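Local coordinates for ribokinase (Arabidopsis thaliana, PDB 6ILS), which catalyses the magnesium-dependent transfer of a phosphoryl group from ATP to O-5 of D-ribose, feeding ribose 5-phosphate into nucleotide synthesis and the pentose phosphate pathway, at residues B[11-16]-B[65-70]. Numbering follows the deposited sequence.
Sequences ANADIY and DAHGKL. With RIB (alpha-D-ribofuranose), chain F.
Ala13 on strand 12-16 and His67 on helix 66-70 mark the closest backbone approach, with their CA atoms 5.7 Å apart. The strand and helix axes run nearly perpendicular, at 102°, and pass 8.0 Å from each other. The contact is apolar packing. Ala13 CB sits over one face of the His67 ring, displaced from the ring centre, in a CH-pi contact 3.7 Å from the centroid. His67 CG lies anti to its carbonyl carbon (chi1 -73°), which brings the ring beneath this methyl. Leu70 CD2 reaches Ala13 CB at 4.1 Å. Ile15 crosses His67 at about a right angle, and its CD1 lies 3.8 Å from His67 NE2. Asp65 is the N-cap of the helix. Its OD1 accepts from Gly68 N and is also hydrogen-bonded to Thr95 OG1.

The other side of the strand serves the sugar. Asp14 OD1 accepts from ribose O2 at 2.5 Å, a very short bond, and Asp14 OD2 accepts from ribose O3 at 2.6 Å. With an alanine here the carboxylate is gone, and the O2 and O3 hydroxyls of the sugar would probably lose both acceptors, weakening the hold on ribose. Lys41, Glu144 and Asp259 hydrogen-bond to the sugar as well.

Strand 12-18 lies in the four-stranded sheet between strands 33-39 and 96-102, the small lid-like sheet of ribokinases. Helix 66-75 packs against this sheet at the dimer interface. There His67 NE2 is hydrogen-bonded to NE2 of His67 of the second subunit, and Leu70 packs on Ala66 of that subunit.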
ATOM      1  N   ALA B  11      -3.674   0.989  14.010  1.00 18.49           N
ATOM      2  CA  ALA B  11      -4.196   0.211  12.898  1.00 18.26           C
ATOM      3  C   ALA B  11      -3.331   0.514  11.680  1.00 18.73           C
ATOM      4  O   ALA B  11      -3.133   1.668  11.352  1.00 17.21           O
ATOM      5  CB  ALA B  11      -5.667   0.543  12.628  1.00 18.87           C
ATOM      6  N   ASN B  12      -2.784  -0.532  11.056  1.00 18.55           N
ATOM      7  CA  ASN B  12      -1.909  -0.421   9.890  1.00 21.13           C
ATOM      8  C   ASN B  12      -2.407  -1.258   8.733  1.00 22.55           C
ATOM      9  O   ASN B  12      -2.895  -2.364   8.945  1.00 21.72           O
ATOM     10  CB  ASN B  12      -0.482  -0.913  10.200  1.00 21.71           C
ATOM     11  CG  ASN B  12       0.262  -0.022  11.153  1.00 25.25           C
ATOM     12  OD1 ASN B  12       0.056   1.191  11.185  1.00 26.15           O
ATOM     13  ND2 ASN B  12       1.175  -0.619  11.920  1.00 23.89           N
ATOM     14  N   ALA B  13      -2.247  -0.761   7.512  1.00 23.44           N
ATOM     15  CA  ALA B  13      -2.277  -1.664   6.371  1.00 22.26           C
ATOM     16  C   ALA B  13      -0.858  -2.201   6.225  1.00 22.30           C
ATOM     17  O   ALA B  13       0.090  -1.434   6.140  1.00 27.18           O
ATOM     18  CB  ALA B  13      -2.734  -0.950   5.102  1.00 22.16           C
ATOM     19  N   ASP B  14      -0.723  -3.517   6.226  1.00 25.94           N
ATOM     20  CA  ASP B  14       0.580  -4.151   6.109  1.00 30.79           C
ATOM     21  C   ASP B  14       0.859  -4.492   4.648  1.00 29.89           C
ATOM     22  O   ASP B  14       0.190  -5.350   4.087  1.00 30.22           O
ATOM     23  CB  ASP B  14       0.632  -5.405   6.981  1.00 30.72           C
ATOM     24  CG  ASP B  14       0.695  -5.081   8.481  1.00 32.41           C
ATOM     25  OD1 ASP B  14       1.160  -3.970   8.832  1.00 32.42           O
ATOM     26  OD2 ASP B  14       0.305  -5.950   9.292  1.00 33.19           O
ATOM     27  N   ILE B  15       1.826  -3.798   4.051  1.00 31.87           N
ATOM     28  CA  ILE B  15       2.170  -3.983   2.641  1.00 33.48           C
ATOM     29  C   ILE B  15       3.385  -4.907   2.499  1.00 33.64           C
ATOM     30  O   ILE B  15       4.524  -4.466   2.618  1.00 37.26           O
ATOM     31  CB  ILE B  15       2.498  -2.658   1.937  1.00 32.37           C
ATOM     32  CG1 ILE B  15       1.472  -1.562   2.261  1.00 33.18           C
ATOM     33  CG2 ILE B  15       2.575  -2.877   0.429  1.00 34.51           C
ATOM     34  CD1 ILE B  15       0.172  -1.744   1.587  1.00 33.81           C
ATOM     35  N   TYR B  16       3.123  -6.181   2.249  1.00 36.19           N
ATOM     36  CA  TYR B  16       4.173  -7.188   2.105  1.00 39.03           C
ATOM     37  C   TYR B  16       4.625  -7.323   0.672  1.00 40.54           C
ATOM     38  O   TYR B  16       3.801  -7.555  -0.207  1.00 37.91           O
ATOM     39  CB  TYR B  16       3.675  -8.543   2.591  1.00 36.03           C
ATOM     40  CG  TYR B  16       3.360  -8.557   4.058  1.00 42.00           C
ATOM     41  CD1 TYR B  16       4.370  -8.695   4.995  1.00 44.07           C
ATOM     42  CD2 TYR B  16       2.054  -8.423   4.507  1.00 45.18           C
ATOM     43  CE1 TYR B  16       4.093  -8.703   6.342  1.00 44.43           C
ATOM     44  CE2 TYR B  16       1.762  -8.432   5.852  1.00 43.81           C
ATOM     45  CZ  TYR B  16       2.788  -8.571   6.769  1.00 44.18           C
ATOM     46  OH  TYR B  16       2.505  -8.578   8.117  1.00 49.52           O
ATOM     47  N   ASP B  65      -9.497   6.713   3.759  1.00 30.34           N
ATOM     48  CA  ASP B  65      -8.862   6.193   2.550  1.00 27.49           C
ATOM     49  C   ASP B  65      -9.114   4.697   2.417  1.00 27.13           C
ATOM     50  O   ASP B  65      -9.815   4.105   3.230  1.00 24.93           O
ATOM     51  CB  ASP B  65      -7.352   6.497   2.541  1.00 30.46           C
ATOM     52  CG  ASP B  65      -6.641   6.089   3.847  1.00 28.80           C
ATOM     53  OD1 ASP B  65      -7.106   5.151   4.520  1.00 25.78           O
ATOM     54  OD2 ASP B  65      -5.612   6.719   4.180  1.00 28.34           O
ATOM     55  N   ALA B  66      -8.547   4.087   1.379  1.00 25.29           N
ATOM     56  CA  ALA B  66      -8.791   2.680   1.099  1.00 28.19           C
ATOM     57  C   ALA B  66      -8.196   1.762   2.180  1.00 22.61           C
ATOM     58  O   ALA B  66      -8.786   0.738   2.522  1.00 23.48           O
ATOM     59  CB  ALA B  66      -8.226   2.313  -0.288  1.00 28.73           C
ATOM     60  N   HIS B  67      -7.029   2.133   2.695  1.00 25.64           N
ATOM     61  CA  HIS B  67      -6.398   1.391   3.797  1.00 25.25           C
ATOM     62  C   HIS B  67      -7.266   1.434   5.064  1.00 24.52           C
ATOM     63  O   HIS B  67      -7.376   0.437   5.798  1.00 24.52           O
ATOM     64  CB  HIS B  67      -5.018   1.958   4.107  1.00 23.97           C
ATOM     65  CG  HIS B  67      -3.974   1.627   3.086  1.00 23.40           C
ATOM     66  ND1 HIS B  67      -2.806   2.349   2.964  1.00 23.17           N
ATOM     67  CD2 HIS B  67      -3.905   0.643   2.157  1.00 25.07           C
ATOM     68  CE1 HIS B  67      -2.067   1.833   1.998  1.00 26.27           C
ATOM     69  NE2 HIS B  67      -2.705   0.792   1.498  1.00 22.73           N
ATOM     70  N   GLY B  68      -7.864   2.595   5.311  1.00 26.58           N
ATOM     71  CA  GLY B  68      -8.777   2.772   6.426  1.00 23.16           C
ATOM     72  C   GLY B  68      -9.971   1.860   6.304  1.00 25.66           C
ATOM     73  O   GLY B  68     -10.410   1.255   7.281  1.00 25.17           O
ATOM     74  N   LYS B  69     -10.507   1.762   5.090  1.00 23.16           N
ATOM     75  CA  LYS B  69     -11.646   0.907   4.817  1.00 26.04           C
ATOM     76  C   LYS B  69     -11.312  -0.571   4.991  1.00 24.75           C
ATOM     77  O   LYS B  69     -12.135  -1.346   5.481  1.00 26.24           O
ATOM     78  CB  LYS B  69     -12.170   1.152   3.396  1.00 30.80           C
ATOM     79  CG  LYS B  69     -13.596   0.665   3.188  1.00 40.82           C
ATOM     80  CD  LYS B  69     -14.444   1.769   2.552  1.00 49.89           C
ATOM     81  CE  LYS B  69     -15.894   1.721   3.014  1.00 61.43           C
ATOM     82  NZ  LYS B  69     -16.685   2.880   2.488  1.00 61.82           N
ATOM     83  N   LEU B  70     -10.116  -0.949   4.554  1.00 25.54           N
ATOM     84  CA  LEU B  70      -9.610  -2.303   4.734  1.00 27.36           C
ATOM     85  C   LEU B  70      -9.683  -2.703   6.210  1.00 23.49           C
ATOM     86  O   LEU B  70     -10.161  -3.775   6.557  1.00 23.91           O
ATOM     87  CB  LEU B  70      -8.173  -2.387   4.224  1.00 27.28           C
ATOM     88  CG  LEU B  70      -7.326  -3.626   4.516  1.00 30.17           C
ATOM     89  CD1 LEU B  70      -7.883  -4.845   3.791  1.00 32.17           C
ATOM     90  CD2 LEU B  70      -5.877  -3.342   4.124  1.00 34.58           C
TER
HETATM   91  O5  RIB F 402       2.512  -7.208  15.610  1.00 23.86           O
HETATM   92  C5  RIB F 402       2.155  -7.128  14.256  1.00 29.46           C
HETATM   93  C4  RIB F 402       2.051  -5.801  13.857  1.00 31.25           C
HETATM   94  O4  RIB F 402       3.289  -4.997  14.165  1.00 37.35           O
HETATM   95  C3  RIB F 402       2.020  -5.829  12.268  1.00 35.27           C
HETATM   96  O3  RIB F 402       0.588  -6.032  11.838  1.00 32.26           O
HETATM   97  C2  RIB F 402       2.599  -4.784  11.882  1.00 35.67           C
HETATM   98  O2  RIB F 402       1.683  -3.803  11.251  1.00 29.15           O
HETATM   99  C1  RIB F 402       3.363  -4.113  13.204  1.00 36.28           C
HETATM  100  O1  RIB F 402       2.734  -2.942  13.576  1.00 29.79           O